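Local coordinates for protein P35 antigen (Borrelia burgdorferi, PDB 4ALY) that is an outer surface lipoprotein of the Lyme disease agent, critical for infection after a tick bite, whose molecular activity is not established, at residues K74-I79 against P201-L206; M181-A186 against D266-T271. One frame throughout, in Å; residues are numbered along the deposited sequence.

Interaction 1 (K74-I79 against P201-L206); sequences KLIQKI and PNLETL
Leu75 and Leu203 meet where helix 70-95 packs against the first turns of helix 200-233, near one end of an all-helical bundle. Over the two short segments the axes run in roughly the same direction, 29° apart, and approach to 10.1 Å, a separation filled by leucine and isoleucine side chains. Leu75 reaches across with both methyls: CD1 lies 3.8 Å from CB of Leu203, the two side chains crossing at a slant, while CD2 sits against the backbone O of Leu203. Glu204 comes to the same leucine from the outer margin. Its chain bends at chi2 (-63°), which turns CD back toward Leu75; OE2 of that carboxylate ends 3.5 Å from Leu75 CD1, carboxylate to methyl and without a hydrogen bond. That carboxylate also has a long, weak ion pair with Lys200.

The contact is apolar helix-helix packing in the all-helical fold of this PFam54_60 member, with no hydrogen bond joining the two segments. Ile76 starts out pointing away, but chi2 of -84° folds CD1 round to 3.7 Å from Leu203 CD1, at the end of that leucine. One turn on from Leu75, Ile79 lies against Leu206, though how closely their methyls approach is doubtful in the model. Tyr207 packs on Leu75 and Ile79, and Ile188 of helix 163-189 covers both Ile79 and Leu206.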
loop_
_atom_site.group_PDB
_atom_site.type_symbol
_atom_site.label_atom_id
_atom_site.label_comp_id
_atom_site.label_asym_id
_atom_site.label_seq_id
_atom_site.Cartn_x
_atom_site.Cartn_y
_atom_site.Cartn_z
ATOM N N LYS A 74 5.275 23.094 -16.171
ATOM C CA LYS A 74 4.081 22.414 -15.671
ATOM C C LYS A 74 4.356 21.007 -15.124
ATOM O O LYS A 74 3.939 20.710 -13.992
ATOM C CB LYS A 74 2.997 22.355 -16.757
ATOM C CG LYS A 74 1.959 23.442 -16.605
ATOM C CD LYS A 74 0.586 22.929 -16.999
ATOM C CE LYS A 74 0.140 23.537 -18.329
ATOM N NZ LYS A 74 0.283 25.020 -18.359
ATOM N N LEU A 75 5.056 20.170 -15.899
ATOM C CA LEU A 75 5.407 18.821 -15.482
ATOM C C LEU A 75 6.146 18.820 -14.167
ATOM O O LEU A 75 5.817 18.013 -13.322
ATOM C CB LEU A 75 6.272 18.091 -16.494
ATOM C CG LEU A 75 5.692 17.091 -17.489
ATOM C CD1 LEU A 75 6.815 16.628 -18.395
ATOM C CD2 LEU A 75 5.079 15.874 -16.840
ATOM N N ILE A 76 7.148 19.687 -14.007
ATOM C CA ILE A 76 7.908 19.786 -12.750
ATOM C C ILE A 76 6.888 20.047 -11.649
ATOM O O ILE A 76 6.735 19.254 -10.738
ATOM C CB ILE A 76 8.927 20.968 -12.712
ATOM C CG1 ILE A 76 9.659 21.205 -14.060
ATOM C CG2 ILE A 76 9.898 20.827 -11.554
ATOM C CD1 ILE A 76 10.876 20.366 -14.367
ATOM N N GLN A 77 6.212 21.187 -11.751
ATOM C CA GLN A 77 5.156 21.594 -10.834
ATOM C C GLN A 77 4.186 20.460 -10.468
ATOM O O GLN A 77 3.962 20.258 -9.313
ATOM C CB GLN A 77 4.381 22.805 -11.383
ATOM C CG GLN A 77 4.803 24.149 -10.811
ATOM C CD GLN A 77 4.289 24.383 -9.393
ATOM O OE1 GLN A 77 5.078 24.567 -8.469
ATOM N NE2 GLN A 77 2.959 24.374 -9.213
ATOM N N LYS A 78 3.633 19.735 -11.443
ATOM C CA LYS A 78 2.654 18.673 -11.171
ATOM C C LYS A 78 3.287 17.497 -10.455
ATOM O O LYS A 78 2.703 16.957 -9.534
ATOM C CB LYS A 78 2.038 18.148 -12.446
ATOM C CG LYS A 78 0.737 18.776 -12.879
ATOM C CD LYS A 78 0.423 18.210 -14.259
ATOM C CE LYS A 78 -0.700 18.968 -14.955
ATOM N NZ LYS A 78 -1.996 18.705 -14.259
ATOM N N ILE A 79 4.479 17.103 -10.880
ATOM C CA ILE A 79 5.295 16.123 -10.170
ATOM C C ILE A 79 5.655 16.522 -8.724
ATOM O O ILE A 79 5.620 15.687 -7.799
ATOM C CB ILE A 79 6.577 15.866 -10.952
ATOM C CG1 ILE A 79 6.261 15.042 -12.211
ATOM C CG2 ILE A 79 7.674 15.236 -10.067
ATOM C CD1 ILE A 79 7.337 15.219 -13.274
ATOM N N PRO A 201 11.556 13.392 -21.786
ATOM C CA PRO A 201 11.158 11.961 -21.624
ATOM C C PRO A 201 11.181 11.350 -20.154
ATOM O O PRO A 201 10.209 10.689 -19.743
ATOM C CB PRO A 201 12.148 11.233 -22.560
ATOM C CG PRO A 201 12.364 12.228 -23.671
ATOM C CD PRO A 201 12.223 13.618 -23.086
ATOM N N ASN A 202 12.277 11.560 -19.421
ATOM C CA ASN A 202 12.387 11.282 -17.981
ATOM C C ASN A 202 11.308 11.941 -17.083
ATOM O O ASN A 202 10.600 11.242 -16.330
ATOM C CB ASN A 202 13.776 11.714 -17.504
ATOM C CG ASN A 202 14.887 10.890 -18.148
ATOM O OD1 ASN A 202 14.610 9.974 -18.916
ATOM N ND2 ASN A 202 16.147 11.188 -17.799
ATOM N N LEU A 203 11.183 13.274 -17.154
ATOM C CA LEU A 203 10.045 13.986 -16.532
ATOM C C LEU A 203 8.675 13.389 -16.851
ATOM O O LEU A 203 7.793 13.400 -16.000
ATOM C CB LEU A 203 10.058 15.474 -16.837
ATOM C CG LEU A 203 11.292 16.262 -16.399
ATOM C CD1 LEU A 203 11.193 17.702 -16.872
ATOM C CD2 LEU A 203 11.498 16.246 -14.893
ATOM N N GLU A 204 8.498 12.819 -18.035
ATOM C CA GLU A 204 7.202 12.188 -18.379
ATOM C C GLU A 204 6.997 10.858 -17.675
ATOM O O GLU A 204 5.891 10.544 -17.241
ATOM C CB GLU A 204 7.051 11.944 -19.917
ATOM C CG GLU A 204 6.650 13.172 -20.708
ATOM C CD GLU A 204 5.290 13.705 -20.309
ATOM O OE1 GLU A 204 4.551 13.005 -19.579
ATOM O OE2 GLU A 204 4.955 14.831 -20.721
ATOM N N THR A 205 8.064 10.063 -17.647
ATOM C CA THR A 205 7.998 8.740 -17.113
ATOM C C THR A 205 7.750 8.847 -15.607
ATOM O O THR A 205 6.831 8.203 -15.050
ATOM C CB THR A 205 9.281 7.956 -17.423
ATOM O OG1 THR A 205 9.213 7.521 -18.777
ATOM C CG2 THR A 205 9.400 6.692 -16.517
ATOM N N LEU A 206 8.500 9.721 -14.956
ATOM C CA LEU A 206 8.327 9.808 -13.519
ATOM C C LEU A 206 6.931 10.334 -13.182
ATOM O O LEU A 206 6.246 9.833 -12.276
ATOM C CB LEU A 206 9.560 10.435 -12.808
ATOM C CG LEU A 206 9.742 11.851 -12.325
ATOM C CD1 LEU A 206 11.156 12.365 -12.591
ATOM C CD2 LEU A 206 8.709 12.714 -12.996
#

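Interaction 2 (M181-A186 against D266-T271); sequences MEEISA and DLVNTT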
loop_
_atom_site.group_PDB
_atom_site.type_symbol
_atom_site.label_atom_id
_atom_site.label_comp_id
_atom_site.label_asym_id
_atom_site.label_seq_id
_atom_site.Cartn_x
_atom_site.Cartn_y
_atom_site.Cartn_z
ATOM N N MET A 181 4.858 4.518 -3.108
ATOM C CA MET A 181 4.533 5.933 -3.345
ATOM C C MET A 181 5.396 6.896 -2.519
ATOM O O MET A 181 5.735 8.004 -2.977
ATOM C CB MET A 181 3.054 6.222 -3.096
ATOM C CG MET A 181 2.104 5.472 -4.024
ATOM S SD MET A 181 0.403 5.481 -3.417
ATOM C CE MET A 181 -0.146 7.084 -3.972
ATOM N N GLU A 182 5.778 6.468 -1.316
ATOM C CA GLU A 182 6.446 7.380 -0.403
ATOM C C GLU A 182 7.970 7.348 -0.578
ATOM O O GLU A 182 8.645 8.337 -0.297
ATOM C CB GLU A 182 6.035 7.113 1.062
ATOM C CG GLU A 182 4.533 7.143 1.211
ATOM C CD GLU A 182 4.024 7.089 2.637
ATOM O OE1 GLU A 182 4.823 6.787 3.555
ATOM O OE2 GLU A 182 2.796 7.334 2.810
ATOM N N GLU A 183 8.524 6.231 -1.020
ATOM C CA GLU A 183 9.957 6.169 -1.256
ATOM C C GLU A 183 10.250 7.048 -2.474
ATOM O O GLU A 183 11.203 7.878 -2.475
ATOM C CB GLU A 183 10.368 4.765 -1.629
ATOM C CG GLU A 183 10.580 3.804 -0.491
ATOM C CD GLU A 183 11.073 2.471 -1.014
ATOM O OE1 GLU A 183 12.090 2.449 -1.753
ATOM O OE2 GLU A 183 10.449 1.455 -0.732
ATOM N N ILE A 184 9.424 6.854 -3.497
ATOM C CA ILE A 184 9.519 7.598 -4.740
ATOM C C ILE A 184 9.289 9.104 -4.501
ATOM O O ILE A 184 10.010 9.877 -5.061
ATOM C CB ILE A 184 8.607 6.998 -5.844
ATOM C CG1 ILE A 184 9.294 5.810 -6.500
ATOM C CG2 ILE A 184 8.140 8.038 -6.878
ATOM C CD1 ILE A 184 8.301 4.834 -7.076
ATOM N N SER A 185 8.337 9.520 -3.659
ATOM C CA SER A 185 8.173 10.943 -3.412
ATOM C C SER A 185 9.360 11.536 -2.653
ATOM O O SER A 185 9.726 12.679 -2.893
ATOM C CB SER A 185 6.870 11.250 -2.692
ATOM O OG SER A 185 5.769 10.780 -3.415
ATOM N N ALA A 186 9.952 10.759 -1.742
ATOM C CA ALA A 186 11.112 11.201 -0.972
ATOM C C ALA A 186 12.334 11.277 -1.884
ATOM O O ALA A 186 13.089 12.251 -1.808
ATOM C CB ALA A 186 11.378 10.283 0.238
ATOM N N ASP A 266 10.039 -2.282 -10.536
ATOM C CA ASP A 266 10.334 -1.548 -11.768
ATOM C C ASP A 266 10.193 -0.037 -11.594
ATOM O O ASP A 266 10.924 0.719 -12.202
ATOM C CB ASP A 266 9.497 -2.052 -12.959
ATOM C CG ASP A 266 9.825 -3.527 -13.348
ATOM O OD1 ASP A 266 10.922 -4.013 -13.023
ATOM O OD2 ASP A 266 8.971 -4.215 -13.962
ATOM N N LEU A 267 9.253 0.393 -10.772
ATOM C CA LEU A 267 8.972 1.806 -10.582
ATOM C C LEU A 267 9.953 2.473 -9.612
ATOM O O LEU A 267 10.379 3.629 -9.819
ATOM C CB LEU A 267 7.549 1.972 -10.092
ATOM C CG LEU A 267 6.469 1.676 -11.127
ATOM C CD1 LEU A 267 5.145 1.741 -10.407
ATOM C CD2 LEU A 267 6.421 2.638 -12.311
ATOM N N VAL A 268 10.338 1.750 -8.560
ATOM C CA VAL A 268 11.403 2.230 -7.701
ATOM C C VAL A 268 12.759 2.353 -8.455
ATOM O O VAL A 268 13.379 3.421 -8.456
ATOM C CB VAL A 268 11.529 1.382 -6.419
ATOM C CG1 VAL A 268 12.789 1.802 -5.661
ATOM C CG2 VAL A 268 10.251 1.498 -5.532
ATOM N N ASN A 269 13.208 1.272 -9.090
ATOM C CA ASN A 269 14.453 1.291 -9.847
ATOM C C ASN A 269 14.474 2.401 -10.891
ATOM O O ASN A 269 15.407 3.195 -10.919
ATOM C CB ASN A 269 14.775 -0.065 -10.506
ATOM C CG ASN A 269 15.089 -1.174 -9.495
ATOM O OD1 ASN A 269 15.117 -2.340 -9.876
ATOM N ND2 ASN A 269 15.331 -0.834 -8.228
ATOM N N THR A 270 13.454 2.469 -11.734
ATOM C CA THR A 270 13.358 3.557 -12.712
ATOM C C THR A 270 13.581 4.974 -12.111
ATOM O O THR A 270 14.253 5.841 -12.710
ATOM C CB THR A 270 12.027 3.453 -13.433
ATOM O OG1 THR A 270 12.042 2.219 -14.137
ATOM C CG2 THR A 270 11.781 4.611 -14.428
ATOM N N THR A 271 13.057 5.178 -10.907
ATOM C CA THR A 271 13.123 6.454 -10.271
ATOM C C THR A 271 14.552 6.738 -9.875
ATOM O O THR A 271 15.029 7.868 -10.038
ATOM C CB THR A 271 12.208 6.478 -9.035
ATOM O OG1 THR A 271 10.865 6.198 -9.455
ATOM C CG2 THR A 271 12.263 7.818 -8.381
#
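Ile184 packs against Thr271 and Leu267 where helix 163-189 runs beside helix 254-275 in the helical bundle of this Bbcrasp-1-type domain. The segments are nearly parallel, 6° apart with axes 10.0 Å from each other, and Ile184 faces Val268 most closely in the backbone.

The van der Waals contacts centre on Ile184. Its CG1 stands anti to the carbonyl carbon (chi1 -82°), which sets CG1 beside Thr271. CD1 lies against the backbone of the partner helix, 3.6 Å from Leu267 O and 4.2 Å from Leu267 CB. Val268 CG2 touches the same CD1 at similar range. Thr271 approaches CG1 at a slant, with OG1, CB and CG2 all near it. Leu267 also packs on Leu213 of helix 200-233.

At the margin, the extended chain of Glu183 crosses Val268 at about a right angle and leaves OE1 4.0 Å from Val268 CG1, a loose carboxylate-to-methyl contact.

The hydrogen bonds stay within each helix. Ser185 OG donates to Met181 O, which also takes the backbone N of Ser185; this pair takes no part in the contact with 266-271, and Ile86 of helix 70-95 packs on Ser185. Thr270 OG1 likewise donates to Asp266 O. In the contact itself, Thr271 OG1 gives its proton to Leu267 O at 2.6 Å, with a C=O...donor angle of 160°, and the same oxygen OG1 lies 3.4 Å from Ile184 CG1.

In the fold
Interactions 1 and 2 lie on the same side of the chain's centre, their own centres about 14 Å apart, and together involve four helices. They meet directly: Thr205 CG2, on the back of helix 200-233 relative to helix 70-95, packs 3.8 Å from Thr270 CG2 of helix 254-275. Their segments alternate along the sequence, so the two pairings cross along the chain. Helix 163-189, which carries segment 181-186 and precedes helix 200-233, also borders interaction 1 through its last turn. Helix 70-95 in turn runs past segment 181-186, with Ile86 on Met181. Interaction 2 is the more central, about 13 Å from the chain's centre against about 23 Å for interaction 1.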